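Local coordinates for protein putative drug/sodium antiporter (Escherichia coli, PDB 4Z3N) that acts as a MATE-family membrane transporter linked to the genotoxin colibactin, and probably moves it across the membrane by antiport, at residues A[96-101]-A[319-324]; A[30-35]-A[310-315]; A[136-141]-A[150-155]. All blocks are in the same frame, centred on the assembly; numbering follows the deposited sequence.

Contact 1: residues A[96-101]-A[319-324]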
ATOM      1  N   LEU A  96     -10.028  12.095  10.502  1.00 33.28           N
ATOM      2  CA  LEU A  96     -10.762  11.635  11.661  1.00 34.88           C
ATOM      3  C   LEU A  96      -9.884  11.682  12.910  1.00 35.81           C
ATOM      4  O   LEU A  96     -10.299  12.172  13.971  1.00 34.46           O
ATOM      5  CB  LEU A  96     -11.294  10.214  11.414  1.00 33.48           C
ATOM      6  CG  LEU A  96     -11.972   9.525  12.607  1.00 36.82           C
ATOM      7  CD1 LEU A  96     -13.226  10.274  13.024  1.00 40.99           C
ATOM      8  CD2 LEU A  96     -12.281   8.064  12.324  1.00 34.57           C
ATOM      9  N   SER A  97      -8.664  11.184  12.768  1.00 34.50           N
ATOM     10  CA  SER A  97      -7.719  11.139  13.875  1.00 34.52           C
ATOM     11  C   SER A  97      -7.339  12.543  14.398  1.00 33.41           C
ATOM     12  O   SER A  97      -7.091  12.694  15.597  1.00 30.84           O
ATOM     13  CB  SER A  97      -6.455  10.367  13.461  1.00 29.60           C
ATOM     14  OG  SER A  97      -5.580  11.228  12.761  1.00 27.61           O
ATOM     15  N   ARG A  98      -7.280  13.547  13.516  1.00 30.86           N
ATOM     16  CA  ARG A  98      -7.039  14.933  13.965  1.00 35.42           C
ATOM     17  C   ARG A  98      -8.285  15.514  14.649  1.00 33.47           C
ATOM     18  O   ARG A  98      -8.169  16.200  15.668  1.00 34.15           O
ATOM     19  CB  ARG A  98      -6.598  15.863  12.815  1.00 29.92           C
ATOM     20  CG  ARG A  98      -5.542  15.261  11.920  1.00 34.82           C
ATOM     21  CD  ARG A  98      -4.505  16.244  11.407  1.00 34.54           C
ATOM     22  NE  ARG A  98      -4.863  17.021  10.214  1.00 30.66           N
ATOM     23  CZ  ARG A  98      -5.233  16.531   9.043  1.00 27.69           C
ATOM     24  NH1 ARG A  98      -5.364  15.236   8.858  1.00 35.35           N
ATOM     25  NH2 ARG A  98      -5.487  17.354   8.051  1.00 32.85           N
ATOM     26  N   ALA A  99      -9.462  15.231  14.099  1.00 35.11           N
ATOM     27  CA  ALA A  99     -10.726  15.615  14.740  1.00 37.29           C
ATOM     28  C   ALA A  99     -10.861  15.017  16.144  1.00 36.66           C
ATOM     29  O   ALA A  99     -11.253  15.701  17.080  1.00 33.93           O
ATOM     30  CB  ALA A  99     -11.911  15.193  13.888  1.00 36.77           C
ATOM     31  N   ILE A 100     -10.555  13.733  16.286  1.00 36.59           N
ATOM     32  CA  ILE A 100     -10.649  13.103  17.594  1.00 37.87           C
ATOM     33  C   ILE A 100      -9.663  13.735  18.572  1.00 39.74           C
ATOM     34  O   ILE A 100     -10.027  14.051  19.691  1.00 40.97           O
ATOM     35  CB  ILE A 100     -10.393  11.589  17.528  1.00 37.41           C
ATOM     36  CG1 ILE A 100     -11.469  10.898  16.683  1.00 36.86           C
ATOM     37  CG2 ILE A 100     -10.307  11.017  18.941  1.00 34.34           C
ATOM     38  CD1 ILE A 100     -11.250   9.401  16.506  1.00 32.34           C
ATOM     39  N   GLY A 101      -8.421  13.923  18.141  1.00 39.54           N
ATOM     40  CA  GLY A 101      -7.403  14.507  18.987  1.00 34.63           C
ATOM     41  C   GLY A 101      -7.778  15.918  19.409  1.00 40.55           C
ATOM     42  O   GLY A 101      -7.523  16.326  20.546  1.00 40.57           O
ATOM     43  N   GLN A 319      -3.694  12.089  15.895  1.00 33.28           N
ATOM     44  CA  GLN A 319      -4.392  12.356  17.150  1.00 30.29           C
ATOM     45  C   GLN A 319      -3.601  13.238  18.112  1.00 31.51           C
ATOM     46  O   GLN A 319      -4.157  14.146  18.734  1.00 34.44           O
ATOM     47  CB  GLN A 319      -4.769  11.041  17.836  1.00 32.71           C
ATOM     48  CG  GLN A 319      -6.030  10.396  17.238  1.00 31.52           C
ATOM     49  CD  GLN A 319      -6.690   9.432  18.185  1.00 27.62           C
ATOM     50  OE1 GLN A 319      -6.282   9.318  19.332  1.00 34.38           O
ATOM     51  NE2 GLN A 319      -7.719   8.736  17.718  1.00 31.08           N
ATOM     52  N   ASN A 320      -2.304  12.999  18.233  1.00 33.57           N
ATOM     53  CA  ASN A 320      -1.487  13.878  19.067  1.00 33.09           C
ATOM     54  C   ASN A 320      -1.329  15.269  18.461  1.00 32.94           C
ATOM     55  O   ASN A 320      -1.120  16.254  19.168  1.00 32.96           O
ATOM     56  CB  ASN A 320      -0.114  13.266  19.302  1.00 28.55           C
ATOM     57  CG  ASN A 320      -0.143  12.181  20.323  1.00 29.23           C
ATOM     58  OD1 ASN A 320       0.110  12.431  21.493  1.00 37.50           O
ATOM     59  ND2 ASN A 320      -0.454  10.964  19.898  1.00 32.50           N
ATOM     60  N   TRP A 321      -1.411  15.335  17.141  1.00 31.00           N
ATOM     61  CA  TRP A 321      -1.312  16.596  16.438  1.00 26.99           C
ATOM     62  C   TRP A 321      -2.530  17.432  16.749  1.00 32.11           C
ATOM     63  O   TRP A 321      -2.409  18.624  17.051  1.00 33.84           O
ATOM     64  CB  TRP A 321      -1.187  16.369  14.939  1.00 27.40           C
ATOM     65  CG  TRP A 321      -1.216  17.614  14.123  1.00 27.50           C
ATOM     66  CD1 TRP A 321      -2.303  18.176  13.515  1.00 26.30           C
ATOM     67  CD2 TRP A 321      -0.096  18.437  13.785  1.00 26.29           C
ATOM     68  NE1 TRP A 321      -1.928  19.313  12.835  1.00 30.30           N
ATOM     69  CE2 TRP A 321      -0.577  19.494  12.986  1.00 28.38           C
ATOM     70  CE3 TRP A 321       1.267  18.381  14.080  1.00 26.86           C
ATOM     71  CZ2 TRP A 321       0.255  20.488  12.482  1.00 28.04           C
ATOM     72  CZ3 TRP A 321       2.094  19.377  13.586  1.00 28.85           C
ATOM     73  CH2 TRP A 321       1.583  20.409  12.788  1.00 27.57           C
ATOM     74  N   GLY A 322      -3.702  16.800  16.674  1.00 30.20           N
ATOM     75  CA  GLY A 322      -4.954  17.455  17.015  1.00 33.69           C
ATOM     76  C   GLY A 322      -5.014  17.925  18.469  1.00 35.60           C
ATOM     77  O   GLY A 322      -5.554  18.982  18.769  1.00 32.82           O
ATOM     78  N   HIS A 323      -4.455  17.118  19.362  1.00 34.28           N
ATOM     79  CA  HIS A 323      -4.380  17.419  20.776  1.00 33.82           C
ATOM     80  C   HIS A 323      -3.340  18.502  21.074  1.00 35.89           C
ATOM     81  O   HIS A 323      -3.216  18.940  22.208  1.00 43.87           O
ATOM     82  CB  HIS A 323      -4.056  16.139  21.549  1.00 38.13           C
ATOM     83  CG  HIS A 323      -4.354  16.211  23.015  1.00 43.62           C
ATOM     84  ND1 HIS A 323      -3.560  16.903  23.904  1.00 41.07           N
ATOM     85  CD2 HIS A 323      -5.334  15.638  23.754  1.00 45.38           C
ATOM     86  CE1 HIS A 323      -4.047  16.769  25.124  1.00 44.31           C
ATOM     87  NE2 HIS A 323      -5.122  16.001  25.061  1.00 49.54           N
ATOM     88  N   GLY A 324      -2.585  18.925  20.061  1.00 32.10           N
ATOM     89  CA  GLY A 324      -1.622  19.999  20.229  1.00 26.10           C
ATOM     90  C   GLY A 324      -0.217  19.592  20.663  1.00 29.77           C
ATOM     91  O   GLY A 324       0.628  20.452  20.850  1.00 25.55           O
TER
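In this all-helical MATE transporter the two MatE family regions meet here. The C-terminal end of helix 75-101 packs against the C-terminal end of helix 286-322. Gln-319 is the residue most buried by the contact. Its CG is anti to its own carbonyl carbon (chi1 -80°), and the chain runs on extended. CB and CG pass beside the carbonyl of Ser-97, with CG 3.0 Å from Ser-97 O. CG also touches the CB of Ser-97. Further out, the amide carbon CD lies 4.0 Å from Ile-100 CG2. At the tip, NE2 sits against the Ile-100 branches, 3.7 Å from CG2 and 3.8 Å from CD1. NE2 gives a hydrogen bond to Gly-177 O.

Beyond Gln-319 the backbones themselves touch. Gly-101 and Gly-322 have no side chains, and their carbonyl carbons come within 3.5 Å. Gly-101 CA makes a CA-H...O contact of 3.3 Å with Gln-319 O. His-323 passes its CB by Gly-101 O at the more exposed margin. Gly-324, with a positive phi of 89°, forms a Schellman motif after the last turn.

On another flank, Arg-98 and Trp-321 run side by side and point the same way. The guanidinium and indole planes are 65° apart. The guanidinium has its charged partner in Glu-255, by a salt bridge from NH2. Trp-321 packs on helix 458-467. The touch between the two side chains is aliphatic to aromatic: Arg-98 CD lies 3.6 Å from Trp-321 CD1.

Contact 2: residues A[30-35]-A[310-315]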
ATOM      1  N   LYS A  30       5.120   0.609  22.940  1.00 33.90           N
ATOM      2  CA  LYS A  30       3.937  -0.187  23.270  1.00 37.63           C
ATOM      3  C   LYS A  30       2.721   0.275  22.458  1.00 37.40           C
ATOM      4  O   LYS A  30       1.980  -0.537  21.893  1.00 37.46           O
ATOM      5  CB  LYS A  30       3.623  -0.115  24.779  1.00 42.99           C
ATOM      6  CG  LYS A  30       4.697  -0.733  25.682  1.00 51.56           C
ATOM      7  CD  LYS A  30       5.160  -2.094  25.141  1.00 66.60           C
ATOM      8  CE  LYS A  30       6.431  -2.593  25.839  1.00 76.58           C
ATOM      9  NZ  LYS A  30       7.645  -2.570  24.955  1.00 64.96           N
ATOM     10  N   LEU A  31       2.529   1.586  22.393  1.00 34.32           N
ATOM     11  CA  LEU A  31       1.405   2.154  21.667  1.00 34.41           C
ATOM     12  C   LEU A  31       1.440   1.797  20.167  1.00 38.85           C
ATOM     13  O   LEU A  31       0.452   1.304  19.631  1.00 39.08           O
ATOM     14  CB  LEU A  31       1.375   3.669  21.871  1.00 30.11           C
ATOM     15  CG  LEU A  31       0.311   4.431  21.084  1.00 36.19           C
ATOM     16  CD1 LEU A  31      -1.112   3.945  21.406  1.00 32.47           C
ATOM     17  CD2 LEU A  31       0.463   5.962  21.271  1.00 31.71           C
ATOM     18  N   LEU A  32       2.569   2.016  19.495  1.00 32.15           N
ATOM     19  CA  LEU A  32       2.667   1.691  18.075  1.00 37.39           C
ATOM     20  C   LEU A  32       2.545   0.183  17.780  1.00 38.76           C
ATOM     21  O   LEU A  32       1.946  -0.216  16.772  1.00 38.34           O
ATOM     22  CB  LEU A  32       3.982   2.218  17.496  1.00 34.50           C
ATOM     23  CG  LEU A  32       4.092   3.723  17.294  1.00 28.45           C
ATOM     24  CD1 LEU A  32       5.534   4.101  17.014  1.00 24.66           C
ATOM     25  CD2 LEU A  32       3.186   4.195  16.169  1.00 26.65           C
ATOM     26  N   LEU A  33       3.121  -0.652  18.637  1.00 35.90           N
ATOM     27  CA  LEU A  33       3.117  -2.085  18.383  1.00 32.83           C
ATOM     28  C   LEU A  33       1.748  -2.670  18.548  1.00 37.07           C
ATOM     29  O   LEU A  33       1.334  -3.519  17.767  1.00 43.87           O
ATOM     30  CB  LEU A  33       4.070  -2.811  19.316  1.00 36.15           C
ATOM     31  CG  LEU A  33       5.511  -2.878  18.855  1.00 36.34           C
ATOM     32  CD1 LEU A  33       6.282  -3.703  19.866  1.00 31.46           C
ATOM     33  CD2 LEU A  33       5.557  -3.471  17.448  1.00 31.99           C
ATOM     34  N   ARG A  34       1.044  -2.234  19.583  1.00 41.10           N
ATOM     35  CA  ARG A  34      -0.264  -2.801  19.868  1.00 39.13           C
ATOM     36  C   ARG A  34      -1.251  -2.427  18.780  1.00 37.93           C
ATOM     37  O   ARG A  34      -2.238  -3.121  18.550  1.00 41.67           O
ATOM     38  CB  ARG A  34      -0.772  -2.334  21.213  1.00 34.85           C
ATOM     39  CG  ARG A  34      -1.690  -1.178  21.108  1.00 44.15           C
ATOM     40  CD  ARG A  34      -1.785  -0.492  22.451  1.00 58.62           C
ATOM     41  NE  ARG A  34      -3.067  -0.743  23.089  1.00 63.41           N
ATOM     42  CZ  ARG A  34      -3.400  -0.265  24.277  1.00 69.59           C
ATOM     43  NH1 ARG A  34      -2.529   0.483  24.951  1.00 64.79           N
ATOM     44  NH2 ARG A  34      -4.597  -0.539  24.784  1.00 72.48           N
ATOM     45  N   MET A  35      -0.994  -1.303  18.134  1.00 36.48           N
ATOM     46  CA  MET A  35      -1.778  -0.879  16.998  1.00 31.02           C
ATOM     47  C   MET A  35      -1.319  -1.510  15.696  1.00 37.04           C
ATOM     48  O   MET A  35      -2.145  -1.825  14.829  1.00 39.39           O
ATOM     49  CB  MET A  35      -1.731   0.629  16.889  1.00 38.27           C
ATOM     50  CG  MET A  35      -2.447   1.322  18.016  1.00 42.25           C
ATOM     51  SD  MET A  35      -2.273   3.090  17.862  1.00 64.37           S
ATOM     52  CE  MET A  35      -3.335   3.428  16.462  1.00 45.01           C
ATOM     53  N   ALA A 310       3.504   2.066   9.783  1.00 26.51           N
ATOM     54  CA  ALA A 310       3.056   3.295   9.140  1.00 24.21           C
ATOM     55  C   ALA A 310       1.600   3.595   9.448  1.00 26.30           C
ATOM     56  O   ALA A 310       1.242   4.762   9.705  1.00 26.12           O
ATOM     57  CB  ALA A 310       3.255   3.220   7.618  1.00 21.18           C
ATOM     58  N   THR A 311       0.757   2.562   9.392  1.00 24.06           N
ATOM     59  CA  THR A 311      -0.673   2.775   9.568  1.00 25.53           C
ATOM     60  C   THR A 311      -0.913   3.208  11.007  1.00 26.68           C
ATOM     61  O   THR A 311      -1.771   4.058  11.262  1.00 24.43           O
ATOM     62  CB  THR A 311      -1.581   1.500   9.243  1.00 27.30           C
ATOM     63  OG1 THR A 311      -1.320   0.440  10.170  1.00 26.69           O
ATOM     64  CG2 THR A 311      -1.413   1.016   7.820  1.00 22.82           C
ATOM     65  N   ALA A 312      -0.129   2.635  11.928  1.00 26.80           N
ATOM     66  CA  ALA A 312      -0.262   2.904  13.364  1.00 30.92           C
ATOM     67  C   ALA A 312       0.177   4.322  13.678  1.00 28.71           C
ATOM     68  O   ALA A 312      -0.354   4.966  14.581  1.00 28.29           O
ATOM     69  CB  ALA A 312       0.554   1.908  14.182  1.00 29.20           C
ATOM     70  N   LEU A 313       1.148   4.789  12.899  1.00 25.44           N
ATOM     71  CA  LEU A 313       1.783   6.072  13.111  1.00 26.65           C
ATOM     72  C   LEU A 313       0.882   7.208  12.663  1.00 27.71           C
ATOM     73  O   LEU A 313       0.923   8.299  13.238  1.00 28.05           O
ATOM     74  CB  LEU A 313       3.124   6.140  12.369  1.00 22.83           C
ATOM     75  CG  LEU A 313       3.839   7.489  12.512  1.00 22.74           C
ATOM     76  CD1 LEU A 313       4.320   7.737  13.962  1.00 20.91           C
ATOM     77  CD2 LEU A 313       4.976   7.580  11.540  1.00 21.62           C
ATOM     78  N   LEU A 314       0.078   6.951  11.634  1.00 26.56           N
ATOM     79  CA  LEU A 314      -0.884   7.937  11.145  1.00 32.53           C
ATOM     80  C   LEU A 314      -1.879   8.339  12.266  1.00 33.04           C
ATOM     81  O   LEU A 314      -2.097   9.520  12.560  1.00 28.83           O
ATOM     82  CB  LEU A 314      -1.637   7.385   9.918  1.00 29.42           C
ATOM     83  CG  LEU A 314      -2.568   8.408   9.260  1.00 28.03           C
ATOM     84  CD1 LEU A 314      -1.924   8.981   8.042  1.00 31.24           C
ATOM     85  CD2 LEU A 314      -3.908   7.803   8.926  1.00 29.56           C
ATOM     86  N   THR A 315      -2.454   7.331  12.902  1.00 31.53           N
ATOM     87  CA  THR A 315      -3.320   7.538  14.046  1.00 33.86           C
ATOM     88  C   THR A 315      -2.665   8.267  15.223  1.00 33.17           C
ATOM     89  O   THR A 315      -3.284   9.152  15.830  1.00 30.15           O
ATOM     90  CB  THR A 315      -3.822   6.218  14.534  1.00 31.11           C
ATOM     91  OG1 THR A 315      -4.175   5.429  13.389  1.00 35.77           O
ATOM     92  CG2 THR A 315      -5.023   6.428  15.434  1.00 30.31           C
TER
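Helices 28-56 and 286-322 cross obliquely here, at 123° between their N-to-C directions. The short segments come within 8.6 Å, axis to axis. Buried side chains set the fit. Ala-312 is the central one. Its methyl CB points at the other helix and lies against both Leu-32 O, 3.6 Å away, and Met-35 CB, 3.8 Å away.

Met-35 reaches across past Ala-312. CG is anti to the carbonyl carbon and SD is anti to CA (chi2 177°), so the chain first runs straight. It then bends at chi3 (72°), which brings the methyl to Thr-315. CE meets Thr-315 CB at 3.4 Å and CG2 at 3.6 Å. Thr-315 holds its OG1 beside its own backbone N and its CG2 beside the carbonyl carbon. OG1 is used in a hydrogen bond to Gln-176 O.

Leu-32 also has CG anti to the carbonyl carbon. The bond to CB does not aim at the other helix, yet the CD2 branch reaches it. CD2 settles on the backbone there, 3.9 Å from Leu-313 CA. Ala-335 and Ala-336 of helix 326-358 also touch Leu-32, and Ala-332 touches Leu-313, so that helix borders both residues. The arrangement is apolar helix-helix packing in the transmembrane bundle of a MATE transporter, joining its first and eighth predicted membrane helices.

Contact 3: residues A[136-141]-A[150-155]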
ATOM      1  N   PRO A 136     -10.629   0.779 -25.550  1.00 67.42           N
ATOM      2  CA  PRO A 136      -9.248   1.276 -25.653  1.00 69.14           C
ATOM      3  C   PRO A 136      -8.374   0.965 -24.436  1.00 69.34           C
ATOM      4  O   PRO A 136      -7.199   0.606 -24.604  1.00 70.98           O
ATOM      5  CB  PRO A 136      -9.426   2.791 -25.804  1.00 64.08           C
ATOM      6  CG  PRO A 136     -10.811   3.077 -25.355  1.00 67.39           C
ATOM      7  CD  PRO A 136     -11.611   1.865 -25.696  1.00 64.86           C
ATOM      8  N   LEU A 137      -8.937   1.103 -23.237  1.00 63.51           N
ATOM      9  CA  LEU A 137      -8.203   0.792 -22.009  1.00 67.92           C
ATOM     10  C   LEU A 137      -7.659  -0.635 -22.055  1.00 68.14           C
ATOM     11  O   LEU A 137      -6.465  -0.858 -21.867  1.00 68.16           O
ATOM     12  CB  LEU A 137      -9.097   0.987 -20.781  1.00 60.36           C
ATOM     13  CG  LEU A 137      -9.708   2.383 -20.612  1.00 63.28           C
ATOM     14  CD1 LEU A 137     -10.574   2.452 -19.363  1.00 62.09           C
ATOM     15  CD2 LEU A 137      -8.654   3.496 -20.602  1.00 66.13           C
ATOM     16  N   LEU A 138      -8.541  -1.591 -22.330  1.00 67.84           N
ATOM     17  CA  LEU A 138      -8.168  -2.997 -22.437  1.00 67.61           C
ATOM     18  C   LEU A 138      -7.053  -3.253 -23.463  1.00 73.95           C
ATOM     19  O   LEU A 138      -6.248  -4.178 -23.299  1.00 69.00           O
ATOM     20  CB  LEU A 138      -9.403  -3.831 -22.786  1.00 62.97           C
ATOM     21  CG  LEU A 138     -10.272  -4.245 -21.601  1.00 58.19           C
ATOM     22  CD1 LEU A 138     -11.616  -4.783 -22.064  1.00 55.01           C
ATOM     23  CD2 LEU A 138      -9.532  -5.276 -20.755  1.00 55.49           C
ATOM     24  N   ARG A 139      -6.999  -2.438 -24.515  1.00 72.74           N
ATOM     25  CA  ARG A 139      -5.957  -2.600 -25.528  1.00 75.67           C
ATOM     26  C   ARG A 139      -4.560  -2.405 -24.939  1.00 72.58           C
ATOM     27  O   ARG A 139      -3.627  -3.104 -25.325  1.00 76.65           O
ATOM     28  CB  ARG A 139      -6.167  -1.633 -26.703  1.00 77.39           C
ATOM     29  CG  ARG A 139      -7.249  -2.063 -27.692  1.00 77.31           C
ATOM     30  CD  ARG A 139      -7.149  -1.328 -29.036  1.00 77.46           C
ATOM     31  NE  ARG A 139      -7.460   0.102 -28.959  1.00 78.32           N
ATOM     32  CZ  ARG A 139      -8.693   0.603 -28.934  1.00 74.58           C
ATOM     33  NH1 ARG A 139      -9.738  -0.209 -28.958  1.00 71.26           N
ATOM     34  NH2 ARG A 139      -8.885   1.917 -28.873  1.00 74.27           N
ATOM     35  N   SER A 140      -4.425  -1.493 -23.980  1.00 70.11           N
ATOM     36  CA  SER A 140      -3.107  -1.136 -23.451  1.00 73.96           C
ATOM     37  C   SER A 140      -2.645  -2.149 -22.410  1.00 76.68           C
ATOM     38  O   SER A 140      -1.600  -1.981 -21.782  1.00 78.97           O
ATOM     39  CB  SER A 140      -3.116   0.278 -22.860  1.00 69.46           C
ATOM     40  OG  SER A 140      -4.347   0.563 -22.228  1.00 76.62           O
ATOM     41  N   LEU A 141      -3.444  -3.196 -22.234  1.00 79.23           N
ATOM     42  CA  LEU A 141      -3.126  -4.292 -21.326  1.00 73.64           C
ATOM     43  C   LEU A 141      -2.721  -5.591 -22.060  1.00 74.58           C
ATOM     44  O   LEU A 141      -1.620  -6.102 -21.839  1.00 74.79           O
ATOM     45  CB  LEU A 141      -4.310  -4.547 -20.393  1.00 77.69           C
ATOM     46  CG  LEU A 141      -4.744  -3.332 -19.561  1.00 76.76           C
ATOM     47  CD1 LEU A 141      -6.037  -3.610 -18.799  1.00 72.49           C
ATOM     48  CD2 LEU A 141      -3.646  -2.921 -18.595  1.00 74.84           C
ATOM     49  N   TYR A 150     -13.095 -13.145 -22.835  1.00 76.93           N
ATOM     50  CA  TYR A 150     -12.814 -13.487 -21.443  1.00 76.52           C
ATOM     51  C   TYR A 150     -12.293 -12.277 -20.681  1.00 66.75           C
ATOM     52  O   TYR A 150     -12.664 -12.048 -19.532  1.00 64.47           O
ATOM     53  CB  TYR A 150     -11.810 -14.641 -21.356  1.00 78.55           C
ATOM     54  CG  TYR A 150     -12.422 -15.973 -21.707  1.00 81.99           C
ATOM     55  CD1 TYR A 150     -13.324 -16.588 -20.845  1.00 77.13           C
ATOM     56  CD2 TYR A 150     -12.115 -16.608 -22.905  1.00 83.13           C
ATOM     57  CE1 TYR A 150     -13.898 -17.803 -21.161  1.00 82.51           C
ATOM     58  CE2 TYR A 150     -12.685 -17.827 -23.230  1.00 85.98           C
ATOM     59  CZ  TYR A 150     -13.578 -18.421 -22.352  1.00 84.90           C
ATOM     60  OH  TYR A 150     -14.156 -19.635 -22.657  1.00 80.41           O
ATOM     61  N   ALA A 151     -11.441 -11.501 -21.341  1.00 67.37           N
ATOM     62  CA  ALA A 151     -10.881 -10.290 -20.760  1.00 64.72           C
ATOM     63  C   ALA A 151     -11.957  -9.240 -20.460  1.00 58.96           C
ATOM     64  O   ALA A 151     -11.999  -8.697 -19.357  1.00 60.23           O
ATOM     65  CB  ALA A 151      -9.820  -9.717 -21.683  1.00 64.29           C
ATOM     66  N   THR A 152     -12.830  -8.972 -21.433  1.00 58.10           N
ATOM     67  CA  THR A 152     -13.864  -7.941 -21.295  1.00 56.12           C
ATOM     68  C   THR A 152     -14.886  -8.261 -20.205  1.00 51.99           C
ATOM     69  O   THR A 152     -15.369  -7.367 -19.522  1.00 46.10           O
ATOM     70  CB  THR A 152     -14.640  -7.728 -22.612  1.00 54.47           C
ATOM     71  OG1 THR A 152     -13.729  -7.412 -23.671  1.00 60.14           O
ATOM     72  CG2 THR A 152     -15.655  -6.603 -22.459  1.00 47.23           C
ATOM     73  N   GLU A 153     -15.225  -9.537 -20.062  1.00 53.07           N
ATOM     74  CA  GLU A 153     -16.231  -9.956 -19.093  1.00 48.16           C
ATOM     75  C   GLU A 153     -15.742  -9.717 -17.662  1.00 47.62           C
ATOM     76  O   GLU A 153     -16.467  -9.228 -16.791  1.00 43.39           O
ATOM     77  CB  GLU A 153     -16.579 -11.429 -19.313  1.00 44.98           C
ATOM     78  CG  GLU A 153     -17.731 -11.945 -18.462  1.00 45.11           C
ATOM     79  CD  GLU A 153     -18.058 -13.416 -18.739  1.00 53.08           C
ATOM     80  OE1 GLU A 153     -17.270 -14.094 -19.450  1.00 47.08           O
ATOM     81  OE2 GLU A 153     -19.114 -13.893 -18.250  1.00 47.10           O
ATOM     82  N   PHE A 154     -14.486 -10.059 -17.445  1.00 49.14           N
ATOM     83  CA  PHE A 154     -13.849  -9.902 -16.160  1.00 46.02           C
ATOM     84  C   PHE A 154     -13.561  -8.438 -15.824  1.00 45.77           C
ATOM     85  O   PHE A 154     -13.649  -8.025 -14.666  1.00 38.54           O
ATOM     86  CB  PHE A 154     -12.574 -10.737 -16.159  1.00 53.54           C
ATOM     87  CG  PHE A 154     -12.821 -12.203 -15.872  1.00 63.69           C
ATOM     88  CD1 PHE A 154     -13.208 -12.588 -14.584  1.00 65.48           C
ATOM     89  CD2 PHE A 154     -12.659 -13.167 -16.875  1.00 63.15           C
ATOM     90  CE1 PHE A 154     -13.476 -13.911 -14.325  1.00 65.23           C
ATOM     91  CE2 PHE A 154     -12.878 -14.499 -16.668  1.00 67.65           C
ATOM     92  CZ  PHE A 154     -13.294 -14.897 -15.393  1.00 65.01           C
ATOM     93  N   TYR A 155     -13.244  -7.658 -16.854  1.00 43.81           N
ATOM     94  CA  TYR A 155     -13.110  -6.223 -16.713  1.00 42.58           C
ATOM     95  C   TYR A 155     -14.428  -5.622 -16.208  1.00 42.43           C
ATOM     96  O   TYR A 155     -14.455  -4.823 -15.269  1.00 41.50           O
ATOM     97  CB  TYR A 155     -12.691  -5.597 -18.044  1.00 43.83           C
ATOM     98  CG  TYR A 155     -12.736  -4.072 -18.068  1.00 45.86           C
ATOM     99  CD1 TYR A 155     -11.693  -3.309 -17.545  1.00 42.04           C
ATOM    100  CD2 TYR A 155     -13.809  -3.399 -18.634  1.00 43.30           C
ATOM    101  CE1 TYR A 155     -11.729  -1.927 -17.584  1.00 39.56           C
ATOM    102  CE2 TYR A 155     -13.852  -2.019 -18.672  1.00 44.81           C
ATOM    103  CZ  TYR A 155     -12.811  -1.291 -18.148  1.00 43.47           C
ATOM    104  OH  TYR A 155     -12.862   0.081 -18.182  1.00 47.32           O
TER
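In this MATE transporter, two helices joined by a short loop, within the first MatE family region, bring these segments together. Helix 134-139 ends in the first, and helix 149-159 carries the second. The closest CA atoms, those of Leu-138 and Thr-152, are 7.6 Å apart, so the backbones do not touch and side chains bridge the gap.

Along the second segment, Ala-151 points its methyl toward the first, but its nearest atom is the carbonyl O, loosely approached by Leu-138 CD2. That oxygen accepts the helical bond from Tyr-155 N. Thr-152 follows. Leu-138 meets it at about a right angle and sets its CD1 methyl 3.7 Å from OG1. The hydroxyl makes a weak hydrogen bond to Ile-148 O; the CD1 touch is only packing. Phe-154, like Tyr-150 before it, packs instead on the loop at Ile-68.

Tyr-155 turns back to the first segment. Its CG is anti to the backbone N (chi1 171°), and Leu-138 crosses it obliquely. Leu-138 CG stands 4.3 Å above one face of the Tyr-155 ring, offset toward the rim. Nearer the backbone, Leu-138 CD2 packs on Tyr-155 CB at 4.2 Å. At the tip, Leu-137 CD1 touches Tyr-155 OH at 3.5 Å. The hydroxyl is hydrogen-bonded to Gly-130 O, which fixes that end of the ring.

The first helix closes just beyond these leucines. Leu-137 O is gripped by two donors, Ser-140 N at 3.0 Å and the Ser-140 hydroxyl. Ser-140 OG gives its proton to Leu-137 O over 2.6 Å, in the carbonyl plane and on a lone pair, with a C=O...OG angle of 133°.

How the contacts relate
From the N terminus, segment 30-35 comes first and pairs much later with 310-315 in contact 2. Segment 96-101, on the next helix, pairs with 319-324 in contact 1. The two long loops therefore cross. Contact 3 closes early, with eight residues between its segments, and is nested inside both loops. It joins helix 134-139 to helix 149-159. Contacts 1 and 2 share helix 286-322, which meets the two successive helices 28-56 and 75-101. Their centres are 14 Å apart, and Ser-97 packs against the backbone of Leu-314 and Thr-315. Contact 3 lies on the opposite side of the chain's centre, its nearest atoms about 31 Å from contact 1 and 27 Å from contact 2.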